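Local coordinates for transcriptional regulator I2 (Pseudomonas fluorescens A506, PDB 4MO7), which acts as a Crohn's disease-associated superantigen and, as a TetR-family protein, probably also binds DNA as a dimeric transcriptional regulator, at the interface of chains A and B. Sequence-based numbering; all coordinates share one arbitrary frame. Chains: chain A/B, Transcriptional regulator I2.

All four contacts belong to one two-fold symmetric interface built largely from helices 171-183 and 197-208 of both chains. Contact 4 sits at the middle, where the two copies of helix 171-183 meet through Gly180 and Ala181. Contact 2, about 6 Å from it between C-alpha centres, shares A:Ala181, A:Met207 and B:Phe177; contact 3, also about 6 Å away, shares A:Gly180. Contact 1 lies about 12 Å from contact 4, linked by A:Phe177, and contact 2 repeats part of it with the chains exchanged. Helix 171-183 thus runs through every patch, in keeping with the dimers usual for TetR-family proteins.

Contact 1: the interface of chains A and B. Residues chain A 169-170, 173, 177; chain B 203, 206.
B:Glu203, on helix 197-208, reaches across to the turn of chain A that leads into helix 171-183, and its carboxylate takes the backbone N-H of A:Asp170. A hydrogen bond joins the chains here: A:Asp170 N donates to B:Glu203 OE1 at 2.8 Å, almost straight at 171°. The N-H arrives on the syn side of the carboxylate but 22° out of its plane. A bend at chi2 (-70°) turns the acid group of B:Glu203 back toward that amide.

Within chain A, a second hydrogen bond shapes the receiving turn. A:Ile173 N donates to A:Asp170 OD1 at 3.0 Å, and OD1 accepts it through its anti lone pair, so the A:Asp170 side chain caps the start of the helix. The two acids come near each other, A:Asp170 OD1 lying 5.4 Å from B:Glu203 OE1; the backbone amide and the helix start may ease that approach.

Apolar contacts flank the stem of B:Glu203. Its CB lies 3.9 Å from the A:Ile173 branch methyl CG2, the two side chains crossing near a right angle. The same CG2 sits over a face of the A:Phe177 ring, toward its rim, while ring carbon CE2 packs against the backbone carbonyl carbon B:Glu203 C (3.5 Å) and against CB. As a neighbour, B:Leu206 sets its CD1 methyl against A:Gly169 CA at 3.7 Å.

The patch ties the beginning of one subunit's helix 171-183 to helix 197-208 of its partner, and probably helps fix the dimer's outer margin.

Contact 2: the interface of chains A and B. Residues chain A 181, 203-204, 207; chain B 177.
The ring of B:Phe177 pushes out from helix 171-183 of chain B and lies across the groove between two helices of chain A, 171-183 and 197-208. One side of the ring is turned toward A:Ala204, A:Met207 and A:Ala181. At its far end CE2 comes to 3.4 Å from A:Ala204 CA, and the neighbouring CZ meets the A:Ala204 methyl CB at 3.7 Å. A:Glu203 CB lies at the rim by CE2.

Nearer the root of the side chain, A:Met207 and A:Ala181 meet B:Phe177 from different helices. The A:Met207 side chain is poorly ordered; as modelled, its thioether sulfur SD lies 3.7 Å from B:Phe177 CB, and the terminal methyl CE comes near the same carbon, the two side chains crossing obliquely. A:Ala181 turns its CB to the backbone carbonyl B:Phe177 O at 3.3 Å and also touches B:Phe177 CB.

A torsion of the phenylalanine itself sets up this fit. In B:Phe177, CG lies anti to the carbonyl carbon (chi1 -79°), directing the ring toward helix 197-208 of chain A. The small side chains at A:Ala181 and A:Ala204 probably allow both helices to come close to it.

The patch packs one aromatic side chain into a groove of the partner and, repeated by symmetry, probably helps hold the two subunits in register.

Contact 3: the interface of chains A and B. Residues chain A 176, 179-180; chain B 184.
B:Trp184 lays its indole against helix 171-183 of chain A, and the close fit is at A:Gly180. The glycine CA is 3.5 Å from B:Trp184 CB and equally near the ring carbon CG, with no side chain between helix and indole. A:Gly180 N stands 3.8 Å above one face of the indole, toward the rim. The carbonyl of A:Arg176 comes to the five-membered ring, its O being 3.5 Å from B:Trp184 CD1.

A:Thr179 brings its methyl CG2 over the same face as the glycine, at ordinary packing distance: 3.8 Å from B:Trp184 NE1 and 4.0 Å from CE2, the two side chains meeting at a slant.

The looser side is the pyrrole edge, where water takes over. B:Trp184 NE1 hydrogen-bonds with water 1 at 2.9 Å, the water sitting in the indole plane. The same water lies at the edge of the A:Arg176 guanidinium, in its plane, but the 3.3 Å to NH2 makes that leg the longer. With CG anti to the backbone N (chi1 -174°), the indole reaches across the partner helix, over A:Gly180 and A:Thr179, and places NE1 beside the water.

Packing on glycine plus a water bridge probably helps hold 3-10 helix 184-187 against the other subunit, steadying the dimer.

Contact 4: the interface of chains A and B. Residues chain A 177, 180-181, 184, 207; chain B 177, 180-181.
This is the symmetric helix-to-helix centre of the dimer interface, where the two copies of helix 171-183 meet on small residues; it probably sets how closely the subunits of this TetR-family protein can approach. A:Gly180 and B:Gly180 face each other backbone to backbone, the carbonyl carbon B:Gly180 C lying 3.4 Å from A:Gly180 O. With no side chain on either residue, the helices can touch through their main chains.

One step along, the alanine methyls extend the contact on both sides of the two-fold axis. B:Ala181 CB sits 3.3 Å from the backbone carbonyl A:Phe177 O, and this pair is related by the two-fold to that of A:Ala181 with B:Phe177, so each helix offers a methyl to the other's carbonyl. On the A:Phe177 side, ring carbon CD1 lies 3.9 Å from the carbonyl B:Ala181 O. The chi1 of A:Phe177, -79°, puts CG beside its own backbone N, and the rest of the ring heads away from the two-fold centre. The poorly ordered A:Met207 flanks the B:Phe177 half.

A:Trp184 borders the glycine pair, repeating on B:Gly180 the indole-on-glycine packing of B:Trp184 with the chains exchanged.

The glycine carbonyls also share a partner: water 2 bridges the chains, 3.1 Å from A:Gly180 O and 3.1 Å from B:Gly180 O.

Contact 1: the interface of chains A and B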
loop_
_atom_site.group_PDB
_atom_site.type_symbol
_atom_site.label_atom_id
_atom_site.label_comp_id
_atom_site.label_asym_id
_atom_site.label_seq_id
_atom_site.Cartn_x
_atom_site.Cartn_y
_atom_site.Cartn_z
ATOM N N GLY A 169 5.556 2.670 -20.476
ATOM C CA GLY A 169 4.363 3.452 -20.140
ATOM C C GLY A 169 4.587 4.927 -19.790
ATOM O O GLY A 169 5.658 5.497 -20.043
ATOM N N ASP A 170 3.557 5.545 -19.232
ATOM C CA ASP A 170 3.622 6.956 -18.836
ATOM C C ASP A 170 4.519 7.127 -17.601
ATOM O O ASP A 170 4.506 6.296 -16.640
ATOM C CB ASP A 170 2.199 7.412 -18.549
ATOM C CG ASP A 170 2.142 8.820 -18.104
ATOM O OD1 ASP A 170 2.284 9.078 -16.889
ATOM O OD2 ASP A 170 1.937 9.671 -18.994
ATOM N N ILE A 173 2.757 7.774 -14.221
ATOM C CA ILE A 173 1.941 6.625 -13.757
ATOM C C ILE A 173 2.916 5.498 -13.363
ATOM O O ILE A 173 2.701 4.803 -12.354
ATOM C CB ILE A 173 0.901 6.153 -14.805
ATOM C CG1 ILE A 173 -0.157 7.273 -15.060
ATOM C CG2 ILE A 173 0.210 4.817 -14.315
ATOM C CD1 ILE A 173 -0.464 8.154 -13.894
ATOM N N PHE A 177 2.876 3.560 -9.736
ATOM C CA PHE A 177 2.798 2.081 -9.550
ATOM C C PHE A 177 4.015 1.651 -8.755
ATOM O O PHE A 177 3.931 0.815 -7.859
ATOM C CB PHE A 177 2.881 1.379 -10.931
ATOM C CG PHE A 177 1.569 1.385 -11.755
ATOM C CD1 PHE A 177 0.324 1.394 -11.171
ATOM C CD2 PHE A 177 1.646 1.378 -13.144
ATOM C CE1 PHE A 177 -0.889 1.394 -11.977
ATOM C CE2 PHE A 177 0.505 1.354 -13.957
ATOM C CZ PHE A 177 -0.759 1.392 -13.391
ATOM N N GLU B 203 -2.028 0.777 -18.535
ATOM C CA GLU B 203 -0.735 1.285 -18.080
ATOM C C GLU B 203 -0.109 0.232 -17.192
ATOM O O GLU B 203 1.080 -0.006 -17.316
ATOM C CB GLU B 203 -0.856 2.592 -17.312
ATOM C CG GLU B 203 -1.103 3.797 -18.146
ATOM C CD GLU B 203 0.119 4.198 -18.995
ATOM O OE1 GLU B 203 1.301 4.011 -18.554
ATOM O OE2 GLU B 203 -0.145 4.719 -20.108
ATOM N N LEU B 206 1.501 -2.340 -19.327
ATOM C CA LEU B 206 2.750 -1.830 -19.967
ATOM C C LEU B 206 3.884 -1.960 -19.006
ATOM O O LEU B 206 5.013 -2.283 -19.375
ATOM C CB LEU B 206 2.608 -0.374 -20.367
ATOM C CG LEU B 206 1.804 -0.004 -21.610
ATOM C CD1 LEU B 206 1.624 1.473 -21.622
ATOM C CD2 LEU B 206 2.518 -0.415 -22.862
#

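Contact 2: the interface of chains A and B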
loop_
_atom_site.group_PDB
_atom_site.type_symbol
_atom_site.label_atom_id
_atom_site.label_comp_id
_atom_site.label_asym_id
_atom_site.label_seq_id
_atom_site.Cartn_x
_atom_site.Cartn_y
_atom_site.Cartn_z
ATOM N N ALA A 181 4.301 -0.444 -5.312
ATOM C CA ALA A 181 4.968 -1.764 -5.310
ATOM C C ALA A 181 6.052 -1.806 -4.268
ATOM O O ALA A 181 6.225 -2.824 -3.597
ATOM C CB ALA A 181 5.562 -2.067 -6.730
ATOM N N GLU A 203 14.984 -7.098 -8.565
ATOM C CA GLU A 203 13.724 -7.622 -9.089
ATOM C C GLU A 203 12.843 -6.445 -9.442
ATOM O O GLU A 203 12.211 -6.479 -10.485
ATOM C CB GLU A 203 13.002 -8.518 -8.095
ATOM C CG GLU A 203 13.573 -9.881 -7.939
ATOM C CD GLU A 203 13.350 -10.770 -9.178
ATOM O OE1 GLU A 203 12.293 -10.643 -9.881
ATOM O OE2 GLU A 203 14.259 -11.605 -9.415
ATOM N N ALA A 204 12.829 -5.386 -8.621
ATOM C CA ALA A 204 12.041 -4.189 -9.003
ATOM C C ALA A 204 12.497 -3.545 -10.296
ATOM O O ALA A 204 11.681 -3.096 -11.088
ATOM C CB ALA A 204 11.984 -3.095 -7.867
ATOM N N MET A 207 11.205 -5.503 -13.222
ATOM C CA MET A 207 9.836 -5.144 -13.559
ATOM C C MET A 207 9.717 -3.813 -14.300
ATOM O O MET A 207 9.039 -3.733 -15.319
ATOM C CB MET A 207 8.938 -5.119 -12.333
ATOM C CG MET A 207 7.551 -4.697 -12.716
ATOM S SD MET A 207 6.512 -4.738 -11.273
ATOM C CE MET A 207 7.068 -3.243 -10.426
ATOM N N PHE B 177 4.786 -7.298 -6.290
ATOM C CA PHE B 177 4.954 -5.863 -6.666
ATOM C C PHE B 177 3.653 -5.392 -7.285
ATOM O O PHE B 177 3.185 -4.287 -7.026
ATOM C CB PHE B 177 6.053 -5.737 -7.755
ATOM C CG PHE B 177 7.510 -5.815 -7.235
ATOM C CD1 PHE B 177 7.875 -5.394 -5.978
ATOM C CD2 PHE B 177 8.497 -6.326 -8.072
ATOM C CE1 PHE B 177 9.257 -5.477 -5.524
ATOM C CE2 PHE B 177 9.841 -6.402 -7.685
ATOM C CZ PHE B 177 10.227 -6.011 -6.413
#

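Contact 3: the interface of chains A and B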
loop_
_atom_site.group_PDB
_atom_site.type_symbol
_atom_site.label_atom_id
_atom_site.label_comp_id
_atom_site.label_asym_id
_atom_site.label_seq_id
_atom_site.Cartn_x
_atom_site.Cartn_y
_atom_site.Cartn_z
ATOM N N ARG A 176 3.819 6.238 -9.890
ATOM C CA ARG A 176 2.733 5.903 -8.958
ATOM C C ARG A 176 2.686 4.371 -8.701
ATOM O O ARG A 176 2.475 3.954 -7.578
ATOM C CB ARG A 176 1.405 6.287 -9.542
ATOM C CG ARG A 176 1.260 7.775 -9.925
ATOM C CD ARG A 176 1.048 8.550 -8.707
ATOM N NE ARG A 176 0.503 9.877 -9.053
ATOM C CZ ARG A 176 0.055 10.725 -8.135
ATOM N NH1 ARG A 176 -0.427 11.916 -8.476
ATOM N NH2 ARG A 176 0.097 10.368 -6.865
ATOM N N THR A 179 5.747 3.374 -6.626
ATOM C CA THR A 179 5.564 3.832 -5.232
ATOM C C THR A 179 4.811 2.756 -4.450
ATOM O O THR A 179 5.225 2.372 -3.351
ATOM C CB THR A 179 4.819 5.174 -5.161
ATOM O OG1 THR A 179 5.611 6.168 -5.840
ATOM C CG2 THR A 179 4.758 5.596 -3.732
ATOM N N GLY A 180 3.713 2.274 -5.025
ATOM C CA GLY A 180 2.885 1.271 -4.353
ATOM C C GLY A 180 3.589 -0.072 -4.252
ATOM O O GLY A 180 3.466 -0.798 -3.231
ATOM N N TRP B 184 -2.361 0.474 -4.291
ATOM C CA TRP B 184 -2.009 1.871 -3.994
ATOM C C TRP B 184 -2.801 2.860 -4.829
ATOM O O TRP B 184 -2.816 4.069 -4.487
ATOM C CB TRP B 184 -0.512 2.071 -4.279
ATOM C CG TRP B 184 0.077 3.383 -3.912
ATOM C CD1 TRP B 184 0.480 4.418 -4.799
ATOM C CD2 TRP B 184 0.336 3.885 -2.594
ATOM N NE1 TRP B 184 0.975 5.484 -4.069
ATOM C CE2 TRP B 184 0.912 5.176 -2.733
ATOM C CE3 TRP B 184 0.203 3.347 -1.310
ATOM C CZ2 TRP B 184 1.321 5.928 -1.627
ATOM C CZ3 TRP B 184 0.581 4.113 -0.213
ATOM C CH2 TRP B 184 1.139 5.388 -0.383
HETATM O O HOH W 1 1.637 8.150 -5.019
#

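Contact 4: the interface of chains A and B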
loop_
_atom_site.group_PDB
_atom_site.type_symbol
_atom_site.label_atom_id
_atom_site.label_comp_id
_atom_site.label_asym_id
_atom_site.label_seq_id
_atom_site.Cartn_x
_atom_site.Cartn_y
_atom_site.Cartn_z
ATOM N N PHE A 177 2.876 3.560 -9.736
ATOM C CA PHE A 177 2.798 2.081 -9.550
ATOM C C PHE A 177 4.015 1.651 -8.755
ATOM O O PHE A 177 3.931 0.815 -7.859
ATOM C CB PHE A 177 2.881 1.379 -10.931
ATOM C CG PHE A 177 1.569 1.385 -11.755
ATOM C CD1 PHE A 177 0.324 1.394 -11.171
ATOM C CD2 PHE A 177 1.646 1.378 -13.144
ATOM C CE1 PHE A 177 -0.889 1.394 -11.977
ATOM C CE2 PHE A 177 0.505 1.354 -13.957
ATOM C CZ PHE A 177 -0.759 1.392 -13.391
ATOM N N GLY A 180 3.713 2.274 -5.025
ATOM C CA GLY A 180 2.885 1.271 -4.353
ATOM C C GLY A 180 3.589 -0.072 -4.252
ATOM O O GLY A 180 3.466 -0.798 -3.231
ATOM N N ALA A 181 4.301 -0.444 -5.312
ATOM C CA ALA A 181 4.968 -1.764 -5.310
ATOM C C ALA A 181 6.052 -1.806 -4.268
ATOM O O ALA A 181 6.225 -2.824 -3.597
ATOM C CB ALA A 181 5.562 -2.067 -6.730
ATOM N N TRP A 184 4.635 -1.584 -0.466
ATOM C CA TRP A 184 3.944 -2.815 -0.055
ATOM C C TRP A 184 4.905 -3.886 0.429
ATOM O O TRP A 184 4.450 -4.865 1.071
ATOM C CB TRP A 184 3.159 -3.362 -1.257
ATOM C CG TRP A 184 2.278 -4.532 -1.014
ATOM C CD1 TRP A 184 2.500 -5.872 -1.433
ATOM C CD2 TRP A 184 1.042 -4.557 -0.287
ATOM N NE1 TRP A 184 1.452 -6.668 -1.007
ATOM C CE2 TRP A 184 0.550 -5.889 -0.325
ATOM C CE3 TRP A 184 0.264 -3.574 0.334
ATOM C CZ2 TRP A 184 -0.669 -6.247 0.262
ATOM C CZ3 TRP A 184 -0.930 -3.943 0.944
ATOM C CH2 TRP A 184 -1.385 -5.268 0.897
ATOM N N MET A 207 11.205 -5.503 -13.222
ATOM C CA MET A 207 9.836 -5.144 -13.559
ATOM C C MET A 207 9.717 -3.813 -14.300
ATOM O O MET A 207 9.039 -3.733 -15.319
ATOM C CB MET A 207 8.938 -5.119 -12.333
ATOM C CG MET A 207 7.551 -4.697 -12.716
ATOM S SD MET A 207 6.512 -4.738 -11.273
ATOM C CE MET A 207 7.068 -3.243 -10.426
ATOM N N PHE B 177 4.786 -7.298 -6.290
ATOM C CA PHE B 177 4.954 -5.863 -6.666
ATOM C C PHE B 177 3.653 -5.392 -7.285
ATOM O O PHE B 177 3.185 -4.287 -7.026
ATOM C CB PHE B 177 6.053 -5.737 -7.755
ATOM C CG PHE B 177 7.510 -5.815 -7.235
ATOM C CD1 PHE B 177 7.875 -5.394 -5.978
ATOM C CD2 PHE B 177 8.497 -6.326 -8.072
ATOM C CE1 PHE B 177 9.257 -5.477 -5.524
ATOM C CE2 PHE B 177 9.841 -6.402 -7.685
ATOM C CZ PHE B 177 10.227 -6.011 -6.413
ATOM N N GLY B 180 0.960 -4.553 -4.748
ATOM C CA GLY B 180 1.166 -3.247 -4.121
ATOM C C GLY B 180 0.872 -2.104 -5.077
ATOM O O GLY B 180 0.316 -1.047 -4.679
ATOM N N ALA B 181 1.267 -2.273 -6.336
ATOM C CA ALA B 181 1.066 -1.180 -7.312
ATOM C C ALA B 181 -0.401 -0.951 -7.553
ATOM O O ALA B 181 -0.835 0.194 -7.677
ATOM C CB ALA B 181 1.795 -1.523 -8.658
HETATM O O HOH W 2 0.784 -0.379 -1.642
#